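PDB 4EI0: uncharacterized hypothetical protein from Parabacteroides merdae, which is of unknown function but belongs to the DUF4466 family and is rich in antiparallel beta sheets. Local coordinates for residues Ile36-Ala41 with Val125-Ser130; Ser53-Ser58 with Gly94-Ile99; Thr64-Asp69 with Leu110-Ile115. One frame throughout, in Å; residues are numbered along the deposited sequence. Where two conformers were deposited one is given.

Contact 1 (Ile36-Ala41 with Val125-Ser130)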
ATOM      1  N   ILE B  36      14.520  -9.423 -17.293  1.00 39.12           N
ATOM      2  CA  ILE B  36      13.131  -9.135 -17.665  1.00 40.48           C
ATOM      3  C   ILE B  36      12.398  -9.066 -16.313  1.00 37.93           C
ATOM      4  O   ILE B  36      12.471  -9.992 -15.473  1.00 40.03           O
ATOM      5  CB  ILE B  36      12.466 -10.213 -18.526  1.00 44.61           C
ATOM      6  CG1 ILE B  36      13.375 -10.594 -19.678  1.00 54.07           C
ATOM      7  CG2 ILE B  36      11.092  -9.760 -19.005  1.00 42.49           C
ATOM      8  CD1 ILE B  36      12.743 -11.547 -20.665  1.00 43.69           C
ATOM      9  N   GLU B  37      11.759  -7.934 -16.093  1.00 42.72           N
ATOM     10  CA  GLU B  37      11.124  -7.614 -14.823  1.00 42.40           C
ATOM     11  C   GLU B  37       9.614  -7.673 -14.932  1.00 42.94           C
ATOM     12  O   GLU B  37       9.036  -7.131 -15.887  1.00 41.71           O
ATOM     13  CB  GLU B  37      11.496  -6.216 -14.426  1.00 39.58           C
ATOM     14  CG  GLU B  37      10.980  -5.832 -13.050  1.00 51.82           C
ATOM     15  CD  GLU B  37      11.287  -4.397 -12.694  1.00 64.41           C
ATOM     16  OE1 GLU B  37      12.216  -3.803 -13.287  1.00 56.44           O
ATOM     17  OE2 GLU B  37      10.599  -3.864 -11.816  1.00 66.19           O
ATOM     18  N   PHE B  38       8.995  -8.303 -13.941  1.00 44.89           N
ATOM     19  CA  PHE B  38       7.547  -8.515 -13.903  1.00 41.98           C
ATOM     20  C   PHE B  38       7.010  -8.000 -12.539  1.00 44.11           C
ATOM     21  O   PHE B  38       7.730  -8.036 -11.538  1.00 40.87           O
ATOM     22  CB  PHE B  38       7.209 -10.000 -14.070  1.00 43.07           C
ATOM     23  CG  PHE B  38       7.548 -10.582 -15.414  1.00 38.08           C
ATOM     24  CD1 PHE B  38       8.812 -11.047 -15.677  1.00 43.14           C
ATOM     25  CD2 PHE B  38       6.611 -10.632 -16.406  1.00 45.92           C
ATOM     26  CE1 PHE B  38       9.121 -11.578 -16.915  1.00 40.64           C
ATOM     27  CE2 PHE B  38       6.913 -11.146 -17.655  1.00 48.45           C
ATOM     28  CZ  PHE B  38       8.171 -11.627 -17.905  1.00 42.26           C
ATOM     29  N   ALA B  39       5.763  -7.524 -12.508  1.00 36.02           N
ATOM     30  CA  ALA B  39       5.084  -7.133 -11.273  1.00 43.35           C
ATOM     31  C   ALA B  39       3.888  -8.065 -11.125  1.00 45.43           C
ATOM     32  O   ALA B  39       2.970  -8.011 -11.939  1.00 43.71           O
ATOM     33  CB  ALA B  39       4.637  -5.679 -11.322  1.00 36.49           C
ATOM     34  N   TYR B  40       3.948  -8.961 -10.138  1.00 43.34           N
ATOM     35  CA  TYR B  40       2.951 -10.020  -9.937  1.00 37.72           C
ATOM     36  C   TYR B  40       2.076  -9.599  -8.745  1.00 39.61           C
ATOM     37  O   TYR B  40       2.565  -9.555  -7.623  1.00 42.07           O
ATOM     38  CB  TYR B  40       3.597 -11.335  -9.617  1.00 44.64           C
ATOM     39  CG  TYR B  40       2.663 -12.534  -9.456  1.00 47.56           C
ATOM     40  CD1 TYR B  40       1.591 -12.741 -10.309  1.00 45.86           C
ATOM     41  CD2 TYR B  40       2.888 -13.485  -8.459  1.00 49.27           C
ATOM     42  CE1 TYR B  40       0.743 -13.836 -10.159  1.00 43.57           C
ATOM     43  CE2 TYR B  40       2.058 -14.605  -8.317  1.00 50.88           C
ATOM     44  CZ  TYR B  40       0.991 -14.780  -9.177  1.00 46.75           C
ATOM     45  OH  TYR B  40       0.167 -15.895  -9.039  1.00 43.55           O
ATOM     46  N   ALA B  41       0.800  -9.306  -9.029  1.00 39.13           N
ATOM     47  CA  ALA B  41      -0.199  -8.866  -8.047  1.00 41.16           C
ATOM     48  C   ALA B  41      -1.073 -10.018  -7.627  1.00 42.44           C
ATOM     49  O   ALA B  41      -1.569 -10.762  -8.480  1.00 49.03           O
ATOM     50  CB  ALA B  41      -1.071  -7.768  -8.645  1.00 39.58           C
ATOM     51  N   VAL B 125      11.017 -17.208 -24.397  1.00 42.90           N
ATOM     52  CA  VAL B 125      10.861 -17.656 -23.012  0.50 48.55           C
ATOM     53  C   VAL B 125       9.459 -17.293 -22.544  1.00 50.77           C
ATOM     54  O   VAL B 125       8.966 -16.189 -22.826  1.00 51.92           O
ATOM     55  CB  VAL B 125      11.853 -17.010 -22.013  0.50 40.53           C
ATOM     56  CG1 VAL B 125      11.668 -17.618 -20.614  0.50 33.65           C
ATOM     57  CG2 VAL B 125      13.304 -17.168 -22.458  0.50 47.13           C
ATOM     58  N   GLN B 126       8.814 -18.206 -21.837  1.00 49.10           N
ATOM     59  CA  GLN B 126       7.485 -17.924 -21.263  1.00 50.74           C
ATOM     60  C   GLN B 126       7.483 -18.248 -19.789  1.00 49.45           C
ATOM     61  O   GLN B 126       8.393 -18.916 -19.260  1.00 45.97           O
ATOM     62  CB  GLN B 126       6.364 -18.660 -21.978  1.00 56.61           C
ATOM     63  CG  GLN B 126       6.490 -20.149 -21.950  1.00 58.91           C
ATOM     64  CD  GLN B 126       5.507 -20.791 -22.896  1.00 73.14           C
ATOM     65  OE1 GLN B 126       5.507 -20.525 -24.096  1.00 67.86           O
ATOM     66  NE2 GLN B 126       4.660 -21.643 -22.359  1.00 68.80           N
ATOM     67  N   PHE B 127       6.448 -17.762 -19.117  1.00 48.25           N
ATOM     68  CA  PHE B 127       6.403 -17.764 -17.671  1.00 48.64           C
ATOM     69  C   PHE B 127       5.021 -18.155 -17.131  1.00 58.36           C
ATOM     70  O   PHE B 127       3.992 -17.687 -17.623  1.00 46.37           O
ATOM     71  CB  PHE B 127       6.742 -16.379 -17.168  1.00 50.54           C
ATOM     72  CG  PHE B 127       8.106 -15.914 -17.545  1.00 45.76           C
ATOM     73  CD1 PHE B 127       9.189 -16.210 -16.753  1.00 48.32           C
ATOM     74  CD2 PHE B 127       8.307 -15.211 -18.715  1.00 44.57           C
ATOM     75  CE1 PHE B 127      10.456 -15.816 -17.129  1.00 41.89           C
ATOM     76  CE2 PHE B 127       9.580 -14.770 -19.082  1.00 46.35           C
ATOM     77  CZ  PHE B 127      10.646 -15.058 -18.266  1.00 41.30           C
ATOM     78  N   SER B 128       5.021 -18.989 -16.099  1.00 48.89           N
ATOM     79  CA  SER B 128       3.807 -19.326 -15.366  1.00 48.15           C
ATOM     80  C   SER B 128       3.937 -18.925 -13.906  1.00 42.36           C
ATOM     81  O   SER B 128       4.741 -19.497 -13.154  1.00 45.10           O
ATOM     82  CB  SER B 128       3.517 -20.818 -15.509  1.00 49.96           C
ATOM     83  OG  SER B 128       2.296 -21.087 -14.811  1.00 74.96           O
ATOM     84  N   PHE B 129       3.186 -17.899 -13.529  1.00 41.00           N
ATOM     85  CA  PHE B 129       3.183 -17.364 -12.142  1.00 48.09           C
ATOM     86  C   PHE B 129       2.032 -18.010 -11.385  1.00 50.62           C
ATOM     87  O   PHE B 129       0.966 -18.265 -11.973  1.00 48.93           O
ATOM     88  CB  PHE B 129       2.938 -15.859 -12.105  1.00 42.37           C
ATOM     89  CG  PHE B 129       4.018 -15.023 -12.755  1.00 42.73           C
ATOM     90  CD1 PHE B 129       4.091 -14.895 -14.121  1.00 47.92           C
ATOM     91  CD2 PHE B 129       5.005 -14.420 -11.983  1.00 45.74           C
ATOM     92  CE1 PHE B 129       5.081 -14.143 -14.710  1.00 45.56           C
ATOM     93  CE2 PHE B 129       6.000 -13.674 -12.575  1.00 44.78           C
ATOM     94  CZ  PHE B 129       6.035 -13.531 -13.940  1.00 48.57           C
ATOM     95  N   SER B 130       2.230 -18.285 -10.101  1.00 47.12           N
ATOM     96  CA  SER B 130       1.146 -18.872  -9.286  1.00 46.34           C
ATOM     97  C   SER B 130       1.290 -18.478  -7.841  1.00 43.72           C
ATOM     98  O   SER B 130       2.361 -18.006  -7.397  1.00 44.30           O
ATOM     99  CB  SER B 130       1.131 -20.383  -9.415  1.00 48.56           C
ATOM    100  OG  SER B 130       2.374 -20.935  -9.040  1.00 49.85           O
TER

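Contact 2 (Ser53-Ser58 with Gly94-Ile99)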
ATOM      1  N   SER B  53       2.262 -18.028  -0.304  1.00 49.12           N
ATOM      2  CA  SER B  53       3.463 -18.197  -1.152  1.00 47.44           C
ATOM      3  C   SER B  53       3.182 -17.843  -2.594  1.00 42.19           C
ATOM      4  O   SER B  53       2.030 -17.820  -3.034  1.00 43.08           O
ATOM      5  CB  SER B  53       4.036 -19.615  -1.054  1.00 51.62           C
ATOM      6  OG  SER B  53       3.144 -20.580  -1.593  1.00 46.59           O
ATOM      7  N   ALA B  54       4.262 -17.575  -3.326  1.00 43.90           N
ATOM      8  CA  ALA B  54       4.192 -17.244  -4.760  1.00 45.45           C
ATOM      9  C   ALA B  54       5.287 -18.033  -5.491  1.00 41.70           C
ATOM     10  O   ALA B  54       6.313 -18.342  -4.914  1.00 43.45           O
ATOM     11  CB  ALA B  54       4.374 -15.755  -4.947  1.00 34.97           C
ATOM     12  N   GLN B  55       5.075 -18.329  -6.757  1.00 38.76           N
ATOM     13  CA  GLN B  55       6.029 -19.068  -7.510  1.00 40.51           C
ATOM     14  C   GLN B  55       6.030 -18.648  -8.970  1.00 47.13           C
ATOM     15  O   GLN B  55       5.017 -18.190  -9.467  1.00 40.89           O
ATOM     16  CB  GLN B  55       5.659 -20.565  -7.364  1.00 44.67           C
ATOM     17  CG  GLN B  55       6.288 -21.464  -8.347  1.00 45.99           C
ATOM     18  CD  GLN B  55       5.887 -22.894  -8.133  1.00 44.49           C
ATOM     19  OE1 GLN B  55       6.232 -23.516  -7.142  1.00 55.38           O
ATOM     20  NE2 GLN B  55       5.183 -23.440  -9.102  1.00 49.17           N
ATOM     21  N   VAL B  56       7.178 -18.738  -9.641  1.00 40.00           N
ATOM     22  CA  VAL B  56       7.220 -18.573 -11.104  1.00 38.78           C
ATOM     23  C   VAL B  56       8.038 -19.715 -11.673  1.00 41.61           C
ATOM     24  O   VAL B  56       9.110 -20.066 -11.116  1.00 42.36           O
ATOM     25  CB  VAL B  56       7.915 -17.334 -11.597  1.00 44.85           C
ATOM     26  CG1 VAL B  56       7.385 -17.008 -12.985  1.00 44.33           C
ATOM     27  CG2 VAL B  56       7.757 -16.222 -10.650  1.00 49.57           C
ATOM     28  N   VAL B  57       7.517 -20.321 -12.727  1.00 45.74           N
ATOM     29  CA  VAL B  57       8.219 -21.348 -13.492  1.00 45.94           C
ATOM     30  C   VAL B  57       8.514 -20.703 -14.844  1.00 44.00           C
ATOM     31  O   VAL B  57       7.607 -20.282 -15.530  1.00 44.27           O
ATOM     32  CB  VAL B  57       7.341 -22.623 -13.670  1.00 46.75           C
ATOM     33  CG1 VAL B  57       8.038 -23.627 -14.593  1.00 48.55           C
ATOM     34  CG2 VAL B  57       7.007 -23.276 -12.319  1.00 41.25           C
ATOM     35  N   SER B  58       9.783 -20.561 -15.195  1.00 41.51           N
ATOM     36  CA  SER B  58      10.171 -20.095 -16.544  1.00 42.95           C
ATOM     37  C   SER B  58      10.401 -21.280 -17.452  1.00 49.07           C
ATOM     38  O   SER B  58      10.681 -22.376 -16.974  1.00 52.50           O
ATOM     39  CB  SER B  58      11.475 -19.292 -16.510  1.00 41.54           C
ATOM     40  OG  SER B  58      12.502 -20.082 -15.988  1.00 47.98           O
ATOM     41  N   GLY B  94      16.595 -24.239 -10.754  1.00 48.31           N
ATOM     42  CA  GLY B  94      16.384 -24.404 -12.204  1.00 50.50           C
ATOM     43  C   GLY B  94      15.352 -23.391 -12.695  1.00 44.19           C
ATOM     44  O   GLY B  94      15.499 -22.181 -12.540  1.00 43.95           O
ATOM     45  N   THR B  95      14.260 -23.905 -13.238  1.00 43.43           N
ATOM     46  CA  THR B  95      13.194 -23.066 -13.765  1.00 40.55           C
ATOM     47  C   THR B  95      12.271 -22.419 -12.744  1.00 45.46           C
ATOM     48  O   THR B  95      11.497 -21.541 -13.108  1.00 44.89           O
ATOM     49  CB  THR B  95      12.277 -23.913 -14.628  1.00 41.63           C
ATOM     50  OG1 THR B  95      11.760 -24.999 -13.826  1.00 43.56           O
ATOM     51  CG2 THR B  95      13.068 -24.508 -15.812  1.00 45.26           C
ATOM     52  N   THR B  96      12.329 -22.854 -11.484  1.00 40.19           N
ATOM     53  CA  THR B  96      11.299 -22.509 -10.494  1.00 40.24           C
ATOM     54  C   THR B  96      11.813 -21.651  -9.355  1.00 40.94           C
ATOM     55  O   THR B  96      12.751 -22.034  -8.654  1.00 46.36           O
ATOM     56  CB  THR B  96      10.660 -23.805  -9.947  1.00 40.23           C
ATOM     57  OG1 THR B  96      10.207 -24.531 -11.086  1.00 48.89           O
ATOM     58  CG2 THR B  96       9.434 -23.558  -8.987  1.00 38.64           C
ATOM     59  N   THR B  97      11.178 -20.504  -9.188  1.00 41.42           N
ATOM     60  CA  THR B  97      11.469 -19.566  -8.118  1.00 39.45           C
ATOM     61  C   THR B  97      10.273 -19.564  -7.160  1.00 41.31           C
ATOM     62  O   THR B  97       9.161 -19.388  -7.601  1.00 40.41           O
ATOM     63  CB  THR B  97      11.689 -18.156  -8.671  1.00 39.92           C
ATOM     64  OG1 THR B  97      12.813 -18.151  -9.557  1.00 41.81           O
ATOM     65  CG2 THR B  97      11.857 -17.134  -7.524  1.00 38.34           C
ATOM     66  N   VAL B  98      10.512 -19.769  -5.871  1.00 42.59           N
ATOM     67  CA  VAL B  98       9.437 -19.765  -4.885  0.50 38.50           C
ATOM     68  C   VAL B  98       9.781 -18.770  -3.807  1.00 37.43           C
ATOM     69  O   VAL B  98      10.967 -18.559  -3.471  1.00 40.09           O
ATOM     70  CB  VAL B  98       9.223 -21.167  -4.290  0.50 45.37           C
ATOM     71  CG1 VAL B  98      10.429 -21.580  -3.453  0.50 35.35           C
ATOM     72  CG2 VAL B  98       7.910 -21.223  -3.513  0.50 53.34           C
ATOM     73  N   ILE B  99       8.754 -18.131  -3.273  1.00 43.70           N
ATOM     74  CA  ILE B  99       8.936 -17.213  -2.162  1.00 40.38           C
ATOM     75  C   ILE B  99       7.738 -17.387  -1.193  1.00 41.38           C
ATOM     76  O   ILE B  99       6.604 -17.550  -1.639  1.00 40.22           O
ATOM     77  CB  ILE B  99       9.064 -15.766  -2.639  1.00 40.97           C
ATOM     78  CG1 ILE B  99       9.566 -14.891  -1.496  1.00 46.44           C
ATOM     79  CG2 ILE B  99       7.720 -15.311  -3.200  1.00 37.46           C
ATOM     80  CD1 ILE B  99      10.005 -13.498  -1.916  1.00 42.13           C
TER
HETATM   81  O   HOH W   1      14.511 -19.761 -13.450  1.00 44.49           O

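Contact 3 (Thr64-Asp69 with Leu110-Ile115)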
ATOM      1  N   THR B  64      21.889 -17.153 -12.674  1.00 46.14           N
ATOM      2  CA  THR B  64      22.028 -16.776 -11.271  1.00 46.40           C
ATOM      3  C   THR B  64      21.688 -15.324 -11.049  1.00 43.21           C
ATOM      4  O   THR B  64      22.071 -14.478 -11.816  1.00 45.96           O
ATOM      5  CB  THR B  64      23.436 -17.026 -10.736  1.00 54.53           C
ATOM      6  OG1 THR B  64      23.728 -18.406 -10.919  1.00 59.56           O
ATOM      7  CG2 THR B  64      23.478 -16.712  -9.232  1.00 45.05           C
ATOM      8  N   GLY B  65      20.908 -15.048 -10.006  1.00 42.86           N
ATOM      9  CA  GLY B  65      20.380 -13.709  -9.785  1.00 38.92           C
ATOM     10  C   GLY B  65      18.912 -13.586 -10.110  1.00 44.94           C
ATOM     11  O   GLY B  65      18.313 -12.572  -9.836  1.00 44.46           O
ATOM     12  N   THR B  66      18.325 -14.603 -10.725  1.00 34.34           N
ATOM     13  CA  THR B  66      16.865 -14.660 -10.940  1.00 37.99           C
ATOM     14  C   THR B  66      16.176 -14.792  -9.536  1.00 43.61           C
ATOM     15  O   THR B  66      16.562 -15.633  -8.722  1.00 39.56           O
ATOM     16  CB  THR B  66      16.518 -15.865 -11.788  1.00 40.92           C
ATOM     17  OG1 THR B  66      17.117 -15.682 -13.072  1.00 45.01           O
ATOM     18  CG2 THR B  66      15.015 -16.065 -11.935  1.00 34.25           C
ATOM     19  N   TYR B  67      15.297 -13.872  -9.193  1.00 37.23           N
ATOM     20  CA  TYR B  67      14.691 -13.868  -7.877  1.00 43.92           C
ATOM     21  C   TYR B  67      13.375 -13.079  -7.838  1.00 39.23           C
ATOM     22  O   TYR B  67      13.065 -12.339  -8.762  1.00 35.07           O
ATOM     23  CB  TYR B  67      15.675 -13.299  -6.819  1.00 41.57           C
ATOM     24  CG  TYR B  67      15.826 -11.828  -6.823  1.00 41.54           C
ATOM     25  CD1 TYR B  67      16.284 -11.180  -7.920  1.00 48.85           C
ATOM     26  CD2 TYR B  67      15.519 -11.059  -5.697  1.00 48.12           C
ATOM     27  CE1 TYR B  67      16.416  -9.825  -7.949  1.00 53.96           C
ATOM     28  CE2 TYR B  67      15.661  -9.690  -5.709  1.00 45.13           C
ATOM     29  CZ  TYR B  67      16.108  -9.085  -6.843  1.00 52.47           C
ATOM     30  OH  TYR B  67      16.256  -7.737  -6.925  1.00 59.22           O
ATOM     31  N   PHE B  68      12.621 -13.277  -6.746  1.00 40.95           N
ATOM     32  CA  PHE B  68      11.553 -12.381  -6.329  1.00 38.25           C
ATOM     33  C   PHE B  68      12.139 -11.480  -5.274  1.00 36.13           C
ATOM     34  O   PHE B  68      12.705 -11.948  -4.315  1.00 37.98           O
ATOM     35  CB  PHE B  68      10.444 -13.159  -5.638  1.00 45.89           C
ATOM     36  CG  PHE B  68       9.338 -13.620  -6.517  1.00 40.23           C
ATOM     37  CD1 PHE B  68       8.465 -12.708  -7.102  1.00 40.75           C
ATOM     38  CD2 PHE B  68       9.059 -14.965  -6.634  1.00 43.30           C
ATOM     39  CE1 PHE B  68       7.377 -13.132  -7.856  1.00 53.10           C
ATOM     40  CE2 PHE B  68       7.995 -15.379  -7.397  1.00 42.86           C
ATOM     41  CZ  PHE B  68       7.143 -14.464  -7.990  1.00 47.84           C
ATOM     42  N   ASP B  69      11.977 -10.180  -5.420  1.00 39.33           N
ATOM     43  CA  ASP B  69      12.325  -9.252  -4.368  1.00 41.08           C
ATOM     44  C   ASP B  69      11.276  -9.537  -3.262  1.00 41.45           C
ATOM     45  O   ASP B  69      10.110  -9.778  -3.564  1.00 34.93           O
ATOM     46  CB  ASP B  69      12.291  -7.840  -5.012  1.00 38.15           C
ATOM     47  CG  ASP B  69      12.304  -6.665  -4.053  1.00 43.79           C
ATOM     48  OD1 ASP B  69      11.943  -6.761  -2.890  1.00 46.92           O
ATOM     49  OD2 ASP B  69      12.574  -5.553  -4.547  1.00 43.98           O
ATOM     50  N   LEU B 110       4.575  -8.318  -5.939  1.00 37.77           N
ATOM     51  CA  LEU B 110       5.965  -8.695  -5.829  1.00 38.93           C
ATOM     52  C   LEU B 110       6.579  -8.563  -7.185  1.00 43.77           C
ATOM     53  O   LEU B 110       5.917  -8.855  -8.185  1.00 44.20           O
ATOM     54  CB  LEU B 110       6.130 -10.139  -5.371  1.00 36.35           C
ATOM     55  CG  LEU B 110       5.644 -10.528  -3.964  1.00 39.02           C
ATOM     56  CD1 LEU B 110       5.802 -12.026  -3.842  1.00 32.47           C
ATOM     57  CD2 LEU B 110       6.418  -9.758  -2.881  1.00 41.11           C
ATOM     58  N   ARG B 111       7.832  -8.095  -7.206  1.00 42.47           N
ATOM     59  CA  ARG B 111       8.622  -7.988  -8.439  1.00 36.90           C
ATOM     60  C   ARG B 111       9.501  -9.183  -8.625  1.00 34.88           C
ATOM     61  O   ARG B 111      10.227  -9.585  -7.704  1.00 39.14           O
ATOM     62  CB  ARG B 111       9.425  -6.728  -8.388  1.00 40.24           C
ATOM     63  CG  ARG B 111       8.509  -5.521  -8.476  1.00 44.68           C
ATOM     64  CD  ARG B 111       9.256  -4.227  -8.303  1.00 50.30           C
ATOM     65  NE  ARG B 111       8.286  -3.160  -8.310  1.00 53.58           N
ATOM     66  CZ  ARG B 111       8.536  -1.924  -7.931  1.00 50.85           C
ATOM     67  NH1 ARG B 111       9.736  -1.584  -7.505  1.00 53.22           N
ATOM     68  NH2 ARG B 111       7.560  -1.047  -7.950  1.00 51.95           N
ATOM     69  N   TYR B 112       9.404  -9.795  -9.804  1.00 37.82           N
ATOM     70  CA  TYR B 112      10.239 -10.920 -10.203  1.00 36.54           C
ATOM     71  C   TYR B 112      11.188 -10.463 -11.298  1.00 39.70           C
ATOM     72  O   TYR B 112      10.771  -9.767 -12.244  1.00 39.30           O
ATOM     73  CB  TYR B 112       9.363 -12.048 -10.714  1.00 34.33           C
ATOM     74  CG  TYR B 112      10.046 -13.184 -11.461  1.00 42.85           C
ATOM     75  CD1 TYR B 112      10.763 -14.161 -10.797  1.00 38.32           C
ATOM     76  CD2 TYR B 112       9.899 -13.321 -12.827  1.00 45.30           C
ATOM     77  CE1 TYR B 112      11.371 -15.199 -11.470  1.00 39.82           C
ATOM     78  CE2 TYR B 112      10.512 -14.343 -13.515  1.00 42.56           C
ATOM     79  CZ  TYR B 112      11.228 -15.280 -12.837  1.00 43.78           C
ATOM     80  OH  TYR B 112      11.787 -16.321 -13.513  1.00 46.14           O
ATOM     81  N   TYR B 113      12.440 -10.866 -11.149  1.00 33.93           N
ATOM     82  CA  TYR B 113      13.529 -10.536 -12.046  1.00 39.93           C
ATOM     83  C   TYR B 113      14.092 -11.823 -12.635  1.00 39.32           C
ATOM     84  O   TYR B 113      14.609 -12.670 -11.912  1.00 42.15           O
ATOM     85  CB  TYR B 113      14.602  -9.786 -11.264  1.00 41.42           C
ATOM     86  CG  TYR B 113      14.114  -8.461 -10.751  1.00 45.96           C
ATOM     87  CD1 TYR B 113      14.219  -7.313 -11.521  1.00 47.35           C
ATOM     88  CD2 TYR B 113      13.559  -8.353  -9.495  1.00 45.20           C
ATOM     89  CE1 TYR B 113      13.789  -6.093 -11.045  1.00 45.12           C
ATOM     90  CE2 TYR B 113      13.121  -7.147  -9.005  1.00 47.33           C
ATOM     91  CZ  TYR B 113      13.237  -6.028  -9.781  1.00 51.35           C
ATOM     92  OH  TYR B 113      12.764  -4.883  -9.291  1.00 50.87           O
ATOM     93  N   TYR B 114      13.914 -12.006 -13.942  1.00 39.29           N
ATOM     94  CA  TYR B 114      14.470 -13.125 -14.653  1.00 36.33           C
ATOM     95  C   TYR B 114      15.757 -12.626 -15.295  1.00 40.34           C
ATOM     96  O   TYR B 114      15.709 -11.689 -16.096  1.00 35.58           O
ATOM     97  CB  TYR B 114      13.525 -13.578 -15.732  1.00 39.13           C
ATOM     98  CG  TYR B 114      14.012 -14.665 -16.626  1.00 38.74           C
ATOM     99  CD1 TYR B 114      13.981 -15.981 -16.214  1.00 46.23           C
ATOM    100  CD2 TYR B 114      14.434 -14.410 -17.924  1.00 42.28           C
ATOM    101  CE1 TYR B 114      14.369 -17.023 -17.055  1.00 40.29           C
ATOM    102  CE2 TYR B 114      14.824 -15.452 -18.783  1.00 39.99           C
ATOM    103  CZ  TYR B 114      14.813 -16.741 -18.346  1.00 39.96           C
ATOM    104  OH  TYR B 114      15.181 -17.769 -19.142  1.00 41.74           O
ATOM    105  N   ILE B 115      16.896 -13.249 -14.971  1.00 37.58           N
ATOM    106  CA  ILE B 115      18.177 -12.861 -15.605  1.00 41.40           C
ATOM    107  C   ILE B 115      18.325 -13.800 -16.812  1.00 41.31           C
ATOM    108  O   ILE B 115      18.339 -14.999 -16.658  1.00 42.25           O
ATOM    109  CB  ILE B 115      19.370 -12.953 -14.659  1.00 38.24           C
ATOM    110  CG1 ILE B 115      19.144 -12.173 -13.359  1.00 36.31           C
ATOM    111  CG2 ILE B 115      20.624 -12.356 -15.320  1.00 42.18           C
ATOM    112  CD1 ILE B 115      18.885 -10.684 -13.539  1.00 47.28           C
TER
HETATM  113  O   HOH W   2       9.018  -7.537  -4.772  1.00 38.55           O

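Contact 1 (Ile36-Ala41 with Val125-Ser130)
F129 meets two rings of segment 36-41, F38 and Y40. Its CZ stands over one face of the F38 ring, 3.6 Å from F38 CG. The two side chains cross at about a right angle, and their ring planes are oblique. On Y40 it is the F129 CB that makes the closest touch. This CB sits over the Y40 ring face, toward the rim, in a CH-pi contact 3.7 Å from the ring centroid. The Y40 chi1 of -177° sets CG anti to the backbone N, where the ring receives F129 CB over its face. The Y40 and F129 side chains run antiparallel to each other. F38 also turns its ring edge to the face of F127. This edge-to-face pair is tilted, with planes at 55° and F38 CZ 3.6 Å from F127 CE2.

The Y40 hydroxyl reaches the S130 backbone, with Y40 OH 3.1 Å from S130 C, but makes no hydrogen bond there. Its polar partner is N18 OD1, on the neighbouring strand 17-22.

Further out, F127 makes an edge-to-face pair with Y114, while L143 and Y112 pack on F38. The two strands belong to different sheets, with segment axes 8.9 Å apart at closest approach and directions 33° apart. This is face-to-face packing of a beta sandwich, and F38, Y40, F127 and F129 form an aromatic cluster in its interior. No hydrogen bond joins the two segments. Across them the contact is apolar and mostly aromatic, and the Y40 hydroxyl, in this buried setting, is satisfied by N18.

Contact 2 (Ser53-Ser58 with Gly94-Ile99)
I99 and A54 touch because the I99 CG1 is anti to the backbone N (chi1 -167°). That puts CG2 between the N and the carbonyl carbon, 3.8 Å from A54 CB. On the other face, T96 has CG2 anti to its own N, and the Q55 CG is likewise anti to N (chi1 164°). The extended Q55 chain then passes diagonally beside T96, with Q55 CD 3.7 Å from T96 CG2. V57 and T96 run alongside each other, in the same direction. T96 OG1 is turned to V57 CG2, and it also shares a hydrogen bond with T95 OG1.

The backbones form a regular antiparallel pairing. A54 with I99 and V56 with T97 are hydrogen-bonded pairs, each joined by two N-H to O bonds. The V56 pair has both bonds at 2.9 Å, V56 N to T97 O and T97 N to V56 O. Q55 with V98, between them, and V57 with T96, just beyond, are non-hydrogen-bonded pairs. A fifth bond, S58 N to T95 O, extends the pairing to T95, just before strand 96-100 begins. T95 O also takes a CA-H contact from V57 CA at 3.3 Å.

Beyond that bond, one water bridges the segments. It donates to G94 O at 2.8 Å and, over a longer 3.3 Å, to S58 OG. S58 OG is bonded to I60 O as well. G94 has a positive phi of 61° and, with T95, turns the chain from strand 91-93 into strand 96-100.

Strand 51-58 is thus flanked by strand 96-100 and, across its other edge, by strand 124-133. A54, V56, T97 and I99 face the opposing sheet, where F68, L110 and Y112 pack on them.

Contact 3 (Thr64-Asp69 with Leu110-Ile115)
T66 grips the end of strand 107-115 through its hydroxyl. T66 OG1 accepts the I115 N-H at 3.1 Å, and the bond is nearly straight at 170°. The chi1 of -64° sets OG1 beside its own backbone N. The same hydroxyl is bonded to A63 O. The T66 methyl works separately: CG2 lies 3.6 Å from Y112 OH.

F68 comes to Y112 with its ring. Its chi1 of -92° places CG beside the backbone N, and from there the ring lies against Y112 CB and L110 CB. F68 CE1 rests 3.6 Å from Y112 CB, and the Y112 ring turns its edge to the F68 face. L110, two residues before Y112, touches F68 CD1 with its CB.

Strands 67-75 and 107-115 are antiparallel neighbours in one sheet of a beta sandwich. Y67 with Y113 is a hydrogen-bonded pair, and F68 with Y112 a non-hydrogen-bonded one. F68 and Y112 face the opposing sheet and pack on V56 and T97. D69 N to R111 O, at 2.9 Å, continues the pairing.

Y113 lies on the other face, beside Y67. The ring planes are 16° apart, but the rings are offset so far that little of one covers the other, with Y113 CD2 3.6 Å from Y67 CE1. D69 CB meets the edge of the Y113 ring at CE2. Past this pair, a water donates to D69 O and accepts from R111 N, each at 2.8 Å.

Contact 1 is the buried one. It joins the two sheets of the sandwich face to face, without a hydrogen bond between its segments. Contacts 2 and 3 each join neighbouring strands of one of the two sheets, so backbone bonds dominate, with waters at their margins; both are partly buried. Strand 124-133 of contact 1 pairs with strand 51-58 of contact 2, through S130 O to Q55 N and S128 O to V57 N. Strand 35-43 pairs likewise with strand 107-115 of contact 3. Contacts 2 and 3 meet across the interior, where V56 CG2 packs on F68. The outer faces differ: threonine, valine and glutamine in contact 2, tyrosines in contact 3.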